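Local coordinates for protein TAF6 (Antonospora locustae, PDB 4ATG) that probably helps assemble the general transcription factor TFIID through its HEAT-repeat C-terminal domain, which takes part in forming the complex with TAF9, at residues A[28-39]-A[69-80]. Numbering follows the deposited sequence.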
ATOM      1  N   ALA A  28       2.605 -16.268 -10.112  1.00 16.57           N
ATOM      2  CA  ALA A  28       1.970 -16.162  -8.782  1.00 16.37           C
ATOM      3  C   ALA A  28       0.997 -14.969  -8.718  1.00 18.56           C
ATOM      4  O   ALA A  28      -0.108 -15.097  -8.189  1.00 16.74           O
ATOM      5  CB  ALA A  28       3.045 -16.015  -7.699  1.00 18.22           C
ATOM      6  N   ILE A  29       1.394 -13.817  -9.279  1.00 14.77           N
ATOM      7  CA  ILE A  29       0.536 -12.609  -9.312  1.00 13.30           C
ATOM      8  C   ILE A  29      -0.723 -12.935 -10.115  1.00 16.90           C
ATOM      9  O   ILE A  29      -1.836 -12.629  -9.670  1.00 15.79           O
ATOM     10  CB  ILE A  29       1.329 -11.397  -9.893  1.00 15.39           C
ATOM     11  CG1 ILE A  29       2.448 -10.957  -8.911  1.00 15.76           C
ATOM     12  CG2 ILE A  29       0.404 -10.216 -10.223  1.00 15.10           C
ATOM     13  CD1 ILE A  29       3.521 -10.021  -9.548  1.00 20.19           C
ATOM     14  N   GLU A  30      -0.560 -13.585 -11.286  1.00 15.10           N
ATOM     15  CA  GLU A  30      -1.734 -13.975 -12.098  1.00 15.31           C
ATOM     16  C   GLU A  30      -2.626 -14.953 -11.323  1.00 18.73           C
ATOM     17  O   GLU A  30      -3.853 -14.800 -11.351  1.00 16.35           O
ATOM     18  CB  GLU A  30      -1.317 -14.606 -13.446  1.00 16.94           C
ATOM     19  CG  GLU A  30      -2.494 -15.015 -14.334  1.00 28.18           C
ATOM     20  CD  GLU A  30      -3.294 -13.927 -15.037  1.00 54.36           C
ATOM     21  OE1 GLU A  30      -3.100 -12.728 -14.726  1.00 48.86           O
ATOM     22  OE2 GLU A  30      -4.134 -14.284 -15.895  1.00 51.29           O
ATOM     23  N   CYS A  31      -2.028 -16.002 -10.687  1.00 17.04           N
ATOM     24  CA  CYS A  31      -2.807 -16.994  -9.924  1.00 17.14           C
ATOM     25  C   CYS A  31      -3.690 -16.343  -8.881  1.00 18.09           C
ATOM     26  O   CYS A  31      -4.821 -16.778  -8.716  1.00 16.05           O
ATOM     27  CB  CYS A  31      -1.909 -18.042  -9.271  1.00 19.35           C
ATOM     28  SG  CYS A  31      -1.127 -19.175 -10.447  1.00 24.89           S
ATOM     29  N   LEU A  32      -3.155 -15.376  -8.118  1.00 14.51           N
ATOM     30  CA  LEU A  32      -3.931 -14.750  -7.040  1.00 13.54           C
ATOM     31  C   LEU A  32      -5.041 -13.832  -7.541  1.00 15.63           C
ATOM     32  O   LEU A  32      -5.967 -13.552  -6.790  1.00 16.07           O
ATOM     33  CB  LEU A  32      -3.044 -14.071  -5.983  1.00 13.10           C
ATOM     34  CG  LEU A  32      -2.115 -14.999  -5.153  1.00 18.90           C
ATOM     35  CD1 LEU A  32      -1.719 -14.332  -3.859  1.00 17.92           C
ATOM     36  CD2 LEU A  32      -2.733 -16.361  -4.907  1.00 20.69           C
ATOM     37  N   GLU A  33      -4.984 -13.419  -8.805  1.00 12.64           N
ATOM     38  CA  GLU A  33      -6.066 -12.630  -9.398  1.00 11.97           C
ATOM     39  C   GLU A  33      -7.108 -13.536 -10.047  1.00 16.59           C
ATOM     40  O   GLU A  33      -8.271 -13.160 -10.124  1.00 17.16           O
ATOM     41  CB  GLU A  33      -5.534 -11.701 -10.497  1.00 13.32           C
ATOM     42  CG  GLU A  33      -6.594 -10.668 -10.852  1.00 17.50           C
ATOM     43  CD  GLU A  33      -6.344  -9.762 -12.030  1.00 34.75           C
ATOM     44  OE1 GLU A  33      -5.164  -9.490 -12.331  1.00 32.22           O
ATOM     45  OE2 GLU A  33      -7.338  -9.285 -12.625  1.00 34.14           O
ATOM     46  N   LYS A  34      -6.697 -14.710 -10.561  1.00 14.46           N
ATOM     47  CA  LYS A  34      -7.628 -15.507 -11.362  1.00 15.10           C
ATOM     48  C   LYS A  34      -8.197 -16.764 -10.734  1.00 17.79           C
ATOM     49  O   LYS A  34      -9.271 -17.212 -11.150  1.00 17.73           O
ATOM     50  CB  LYS A  34      -6.999 -15.848 -12.739  1.00 18.02           C
ATOM     51  CG  LYS A  34      -6.650 -14.626 -13.605  1.00 24.65           C
ATOM     52  CD  LYS A  34      -7.888 -13.878 -14.078  1.00 34.45           C
ATOM     53  CE  LYS A  34      -7.544 -12.626 -14.837  1.00 48.78           C
ATOM     54  NZ  LYS A  34      -8.771 -11.985 -15.374  1.00 60.33           N
ATOM     55  N   GLU A  35      -7.463 -17.387  -9.829  1.00 15.55           N
ATOM     56  CA  GLU A  35      -7.875 -18.687  -9.276  1.00 16.44           C
ATOM     57  C   GLU A  35      -9.069 -18.642  -8.365  1.00 19.35           C
ATOM     58  O   GLU A  35      -9.172 -17.736  -7.528  1.00 17.21           O
ATOM     59  CB  GLU A  35      -6.682 -19.371  -8.569  1.00 18.76           C
ATOM     60  CG  GLU A  35      -6.789 -20.875  -8.396  1.00 29.27           C
ATOM     61  CD  GLU A  35      -6.820 -21.723  -9.663  1.00 37.08           C
ATOM     62  OE1 GLU A  35      -5.942 -21.545 -10.533  1.00 40.65           O
ATOM     63  OE2 GLU A  35      -7.699 -22.601  -9.761  1.00 39.91           O
ATOM     64  N   SER A  36      -9.954 -19.647  -8.481  1.00 16.72           N
ATOM     65  CA  SER A  36     -11.112 -19.755  -7.587  1.00 16.98           C
ATOM     66  C   SER A  36     -10.726 -20.651  -6.417  1.00 20.21           C
ATOM     67  O   SER A  36      -9.705 -21.342  -6.479  1.00 20.35           O
ATOM     68  CB  SER A  36     -12.313 -20.342  -8.328  1.00 21.53           C
ATOM     69  OG  SER A  36     -12.030 -21.677  -8.713  1.00 22.30           O
ATOM     70  N   GLY A  37     -11.555 -20.663  -5.374  1.00 16.72           N
ATOM     71  CA  GLY A  37     -11.348 -21.511  -4.204  1.00 16.25           C
ATOM     72  C   GLY A  37     -10.247 -21.071  -3.262  1.00 21.14           C
ATOM     73  O   GLY A  37      -9.825 -21.859  -2.420  1.00 19.94           O
ATOM     74  N   LEU A  38      -9.796 -19.795  -3.346  1.00 17.85           N
ATOM     75  CA  LEU A  38      -8.716 -19.299  -2.480  1.00 16.50           C
ATOM     76  C   LEU A  38      -9.173 -18.624  -1.195  1.00 18.14           C
ATOM     77  O   LEU A  38      -8.313 -18.240  -0.396  1.00 14.78           O
ATOM     78  CB  LEU A  38      -7.837 -18.270  -3.238  1.00 16.13           C
ATOM     79  CG  LEU A  38      -7.201 -18.690  -4.559  1.00 21.12           C
ATOM     80  CD1 LEU A  38      -6.528 -17.473  -5.244  1.00 21.54           C
ATOM     81  CD2 LEU A  38      -6.233 -19.810  -4.351  1.00 20.76           C
ATOM     82  N   GLN A  39     -10.495 -18.418  -0.993  1.00 16.06           N
ATOM     83  CA  GLN A  39     -10.956 -17.670   0.182  1.00 14.45           C
ATOM     84  C   GLN A  39     -10.286 -18.076   1.515  1.00 18.67           C
ATOM     85  O   GLN A  39      -9.877 -17.204   2.294  1.00 16.95           O
ATOM     86  CB  GLN A  39     -12.494 -17.655   0.299  1.00 16.63           C
ATOM     87  CG  GLN A  39     -13.000 -16.613   1.344  1.00 20.07           C
ATOM     88  CD  GLN A  39     -12.785 -15.169   0.921  1.00 19.58           C
ATOM     89  OE1 GLN A  39     -12.529 -14.878  -0.246  1.00 18.47           O
ATOM     90  NE2 GLN A  39     -12.977 -14.223   1.833  1.00 13.80           N
ATOM     91  N   LEU A  69       0.660  -8.599  -5.484  1.00 13.46           N
ATOM     92  CA  LEU A  69      -0.130  -9.723  -4.951  1.00 13.18           C
ATOM     93  C   LEU A  69      -1.345  -9.192  -4.198  1.00 15.83           C
ATOM     94  O   LEU A  69      -2.440  -9.765  -4.293  1.00 14.69           O
ATOM     95  CB  LEU A  69       0.722 -10.615  -4.049  1.00 13.50           C
ATOM     96  CG  LEU A  69       1.811 -11.452  -4.782  1.00 17.62           C
ATOM     97  CD1 LEU A  69       2.719 -12.125  -3.751  1.00 17.94           C
ATOM     98  CD2 LEU A  69       1.173 -12.532  -5.621  1.00 15.94           C
ATOM     99  N   TYR A  70      -1.175  -8.112  -3.425  1.00 13.53           N
ATOM    100  CA  TYR A  70      -2.351  -7.534  -2.739  1.00 12.41           C
ATOM    101  C   TYR A  70      -3.398  -7.096  -3.770  1.00 15.78           C
ATOM    102  O   TYR A  70      -4.589  -7.359  -3.595  1.00 14.78           O
ATOM    103  CB  TYR A  70      -1.973  -6.303  -1.927  1.00 13.73           C
ATOM    104  CG  TYR A  70      -1.312  -6.573  -0.588  1.00 15.51           C
ATOM    105  CD1 TYR A  70      -1.617  -7.720   0.151  1.00 16.90           C
ATOM    106  CD2 TYR A  70      -0.443  -5.645  -0.026  1.00 16.22           C
ATOM    107  CE1 TYR A  70      -1.053  -7.937   1.414  1.00 17.97           C
ATOM    108  CE2 TYR A  70       0.111  -5.843   1.237  1.00 18.34           C
ATOM    109  CZ  TYR A  70      -0.182  -6.997   1.943  1.00 23.97           C
ATOM    110  OH  TYR A  70       0.404  -7.184   3.167  1.00 22.90           O
ATOM    111  N   PHE A  71      -2.957  -6.415  -4.834  1.00 13.86           N
ATOM    112  CA  PHE A  71      -3.876  -5.928  -5.866  1.00 11.76           C
ATOM    113  C   PHE A  71      -4.563  -7.091  -6.564  1.00 15.34           C
ATOM    114  O   PHE A  71      -5.735  -6.989  -6.917  1.00 14.07           O
ATOM    115  CB  PHE A  71      -3.114  -5.028  -6.877  1.00 13.71           C
ATOM    116  CG  PHE A  71      -4.033  -4.260  -7.813  1.00 14.72           C
ATOM    117  CD1 PHE A  71      -5.124  -3.548  -7.316  1.00 16.72           C
ATOM    118  CD2 PHE A  71      -3.821  -4.272  -9.186  1.00 16.98           C
ATOM    119  CE1 PHE A  71      -5.980  -2.843  -8.183  1.00 17.27           C
ATOM    120  CE2 PHE A  71      -4.676  -3.571 -10.050  1.00 18.78           C
ATOM    121  CZ  PHE A  71      -5.747  -2.867  -9.541  1.00 17.30           C
ATOM    122  N   SER A  72      -3.843  -8.212  -6.774  1.00 11.37           N
ATOM    123  CA  SER A  72      -4.452  -9.384  -7.418  1.00 12.05           C
ATOM    124  C   SER A  72      -5.594  -9.896  -6.545  1.00 14.67           C
ATOM    125  O   SER A  72      -6.663 -10.183  -7.058  1.00 15.33           O
ATOM    126  CB  SER A  72      -3.433 -10.511  -7.602  1.00 15.80           C
ATOM    127  OG  SER A  72      -2.543 -10.274  -8.682  1.00 15.61           O
ATOM    128  N   LEU A  73      -5.362 -10.023  -5.233  1.00 12.63           N
ATOM    129  CA  LEU A  73      -6.416 -10.541  -4.329  1.00 13.41           C
ATOM    130  C   LEU A  73      -7.600  -9.557  -4.276  1.00 15.66           C
ATOM    131  O   LEU A  73      -8.767  -9.976  -4.329  1.00 14.02           O
ATOM    132  CB  LEU A  73      -5.827 -10.740  -2.925  1.00 13.88           C
ATOM    133  CG  LEU A  73      -4.842 -11.910  -2.743  1.00 16.91           C
ATOM    134  CD1 LEU A  73      -4.278 -11.894  -1.299  1.00 18.58           C
ATOM    135  CD2 LEU A  73      -5.523 -13.241  -2.989  1.00 18.73           C
ATOM    136  N   ILE A  74      -7.297  -8.247  -4.271  1.00 12.81           N
ATOM    137  CA  ILE A  74      -8.359  -7.211  -4.279  1.00 12.65           C
ATOM    138  C   ILE A  74      -9.217  -7.342  -5.552  1.00 16.76           C
ATOM    139  O   ILE A  74     -10.443  -7.202  -5.485  1.00 15.05           O
ATOM    140  CB  ILE A  74      -7.733  -5.788  -4.133  1.00 15.79           C
ATOM    141  CG1 ILE A  74      -7.149  -5.577  -2.725  1.00 15.57           C
ATOM    142  CG2 ILE A  74      -8.775  -4.658  -4.451  1.00 18.08           C
ATOM    143  CD1 ILE A  74      -6.181  -4.408  -2.660  1.00 18.03           C
ATOM    144  N   LYS A  75      -8.581  -7.616  -6.705  1.00 12.17           N
ATOM    145  CA  LYS A  75      -9.276  -7.751  -8.008  1.00 13.16           C
ATOM    146  C   LYS A  75      -9.903  -9.111  -8.323  1.00 18.33           C
ATOM    147  O   LYS A  75     -10.679  -9.222  -9.277  1.00 18.11           O
ATOM    148  CB  LYS A  75      -8.342  -7.366  -9.171  1.00 15.43           C
ATOM    149  CG  LYS A  75      -7.925  -5.883  -9.202  1.00 20.29           C
ATOM    150  CD  LYS A  75      -9.074  -4.920  -9.514  1.00 36.36           C
ATOM    151  CE  LYS A  75      -9.334  -4.707 -10.991  1.00 47.22           C
ATOM    152  NZ  LYS A  75     -10.303  -3.595 -11.224  1.00 51.81           N
ATOM    153  N   ASN A  76      -9.533 -10.142  -7.580  1.00 14.41           N
ATOM    154  CA  ASN A  76     -10.022 -11.504  -7.831  1.00 13.58           C
ATOM    155  C   ASN A  76     -11.520 -11.614  -7.638  1.00 17.60           C
ATOM    156  O   ASN A  76     -12.030 -11.426  -6.539  1.00 16.04           O
ATOM    157  CB  ASN A  76      -9.217 -12.534  -6.994  1.00 14.20           C
ATOM    158  CG  ASN A  76      -9.446 -13.978  -7.358  1.00 16.93           C
ATOM    159  OD1 ASN A  76     -10.510 -14.356  -7.847  1.00 16.70           O
ATOM    160  ND2 ASN A  76      -8.432 -14.823  -7.150  1.00 11.71           N
ATOM    161  N   LYS A  77     -12.236 -11.874  -8.739  1.00 15.72           N
ATOM    162  CA  LYS A  77     -13.704 -12.012  -8.715  1.00 16.27           C
ATOM    163  C   LYS A  77     -14.171 -13.235  -7.865  1.00 19.67           C
ATOM    164  O   LYS A  77     -15.347 -13.334  -7.502  1.00 19.33           O
ATOM    165  CB  LYS A  77     -14.258 -12.058 -10.161  1.00 20.61           C
ATOM    166  CG  LYS A  77     -14.014 -13.371 -10.900  1.00 31.43           C
ATOM    167  CD  LYS A  77     -14.648 -13.340 -12.310  1.00 40.61           C
ATOM    168  CE  LYS A  77     -14.697 -14.700 -12.963  1.00 36.78           C
ATOM    169  NZ  LYS A  77     -15.150 -14.605 -14.372  1.00 51.74           N
ATOM    170  N   HIS A  78     -13.236 -14.155  -7.542  1.00 15.86           N
ATOM    171  CA  HIS A  78     -13.528 -15.357  -6.751  1.00 15.26           C
ATOM    172  C   HIS A  78     -13.074 -15.229  -5.308  1.00 16.30           C
ATOM    173  O   HIS A  78     -12.958 -16.231  -4.602  1.00 15.90           O
ATOM    174  CB  HIS A  78     -12.886 -16.601  -7.395  1.00 16.82           C
ATOM    175  CG  HIS A  78     -13.247 -16.826  -8.827  1.00 20.94           C
ATOM    176  ND1 HIS A  78     -14.538 -17.177  -9.204  1.00 23.78           N
ATOM    177  CD2 HIS A  78     -12.453 -16.808  -9.925  1.00 22.91           C
ATOM    178  CE1 HIS A  78     -14.488 -17.355 -10.518  1.00 24.33           C
ATOM    179  NE2 HIS A  78     -13.246 -17.167 -10.991  1.00 24.17           N
ATOM    180  N   VAL A  79     -12.775 -14.001  -4.866  1.00 14.61           N
ATOM    181  CA  VAL A  79     -12.360 -13.706  -3.496  1.00 13.27           C
ATOM    182  C   VAL A  79     -13.321 -12.619  -2.966  1.00 16.28           C
ATOM    183  O   VAL A  79     -13.789 -11.795  -3.744  1.00 15.85           O
ATOM    184  CB  VAL A  79     -10.885 -13.215  -3.515  1.00 15.81           C
ATOM    185  CG1 VAL A  79     -10.511 -12.376  -2.297  1.00 16.33           C
ATOM    186  CG2 VAL A  79      -9.894 -14.395  -3.694  1.00 15.44           C
ATOM    187  N   PHE A  80     -13.570 -12.610  -1.652  1.00 12.65           N
ATOM    188  CA  PHE A  80     -14.349 -11.565  -0.976  1.00 12.39           C
ATOM    189  C   PHE A  80     -13.361 -10.859  -0.083  1.00 15.78           C
ATOM    190  O   PHE A  80     -13.012 -11.366   0.987  1.00 16.13           O
ATOM    191  CB  PHE A  80     -15.500 -12.174  -0.156  1.00 14.24           C
ATOM    192  CG  PHE A  80     -16.325 -11.132   0.551  1.00 15.52           C
ATOM    193  CD1 PHE A  80     -16.909 -10.088  -0.153  1.00 19.09           C
ATOM    194  CD2 PHE A  80     -16.536 -11.200   1.923  1.00 17.00           C
ATOM    195  CE1 PHE A  80     -17.687  -9.122   0.506  1.00 20.83           C
ATOM    196  CE2 PHE A  80     -17.347 -10.257   2.577  1.00 21.63           C
ATOM    197  CZ  PHE A  80     -17.896  -9.208   1.869  1.00 19.95           C
TER
HETATM  198  O   HOH W   1     -10.719 -12.655 -11.176  1.00 16.87           O
HETATM  199  O   HOH W   2      -2.846  -8.999 -11.021  1.00 36.17           O
HETATM  200  O   HOH W   3      -9.995 -10.077 -12.218  1.00 44.40           O
HETATM  201  O   HOH W   4     -10.740 -16.517 -13.108  1.00 36.03           O
HETATM  202  O   HOH W   5     -10.434 -17.524  -5.036  1.00 19.76           O
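N76, just past the end of helix 60-75, spends both amide hydrogens on the last turn of helix 25-34 and the residue that follows it: ND2 donates to L32 O (2.8 Å), from well above that carbonyl's plane, and to E35 O (3.0 Å), nearly straight at 164°. CG lies anti to the backbone N (chi1 -169°), which carries the amide across, while OD1 turns back to accept H78 N in an Asx turn. A leucine here would probably leave the L32 and E35 carbonyls without this donor and free the 76-79 turn to shift. Further along, the Q39 amide pairs with the backbone of F80, OE1 taking its N (2.9 Å) and NE2 giving to its O (3.0 Å). S72 OG donates to I29 O (2.6 Å), and a water links it to E33 OE1. In these neighbouring helices of the HEAT-repeat domain, the axes of 28-34 and 69-75 approach to 7.3 Å at 22°, consistent with the small S72 between them. S36 CB sits over one face of the H78 ring in a CH-pi contact, with K77 CG over the opposite face. Deeper in, L69 CD2 lies against I29 CA and, at 3.8 Å, L32 CD1, and L73 lies alongside L32.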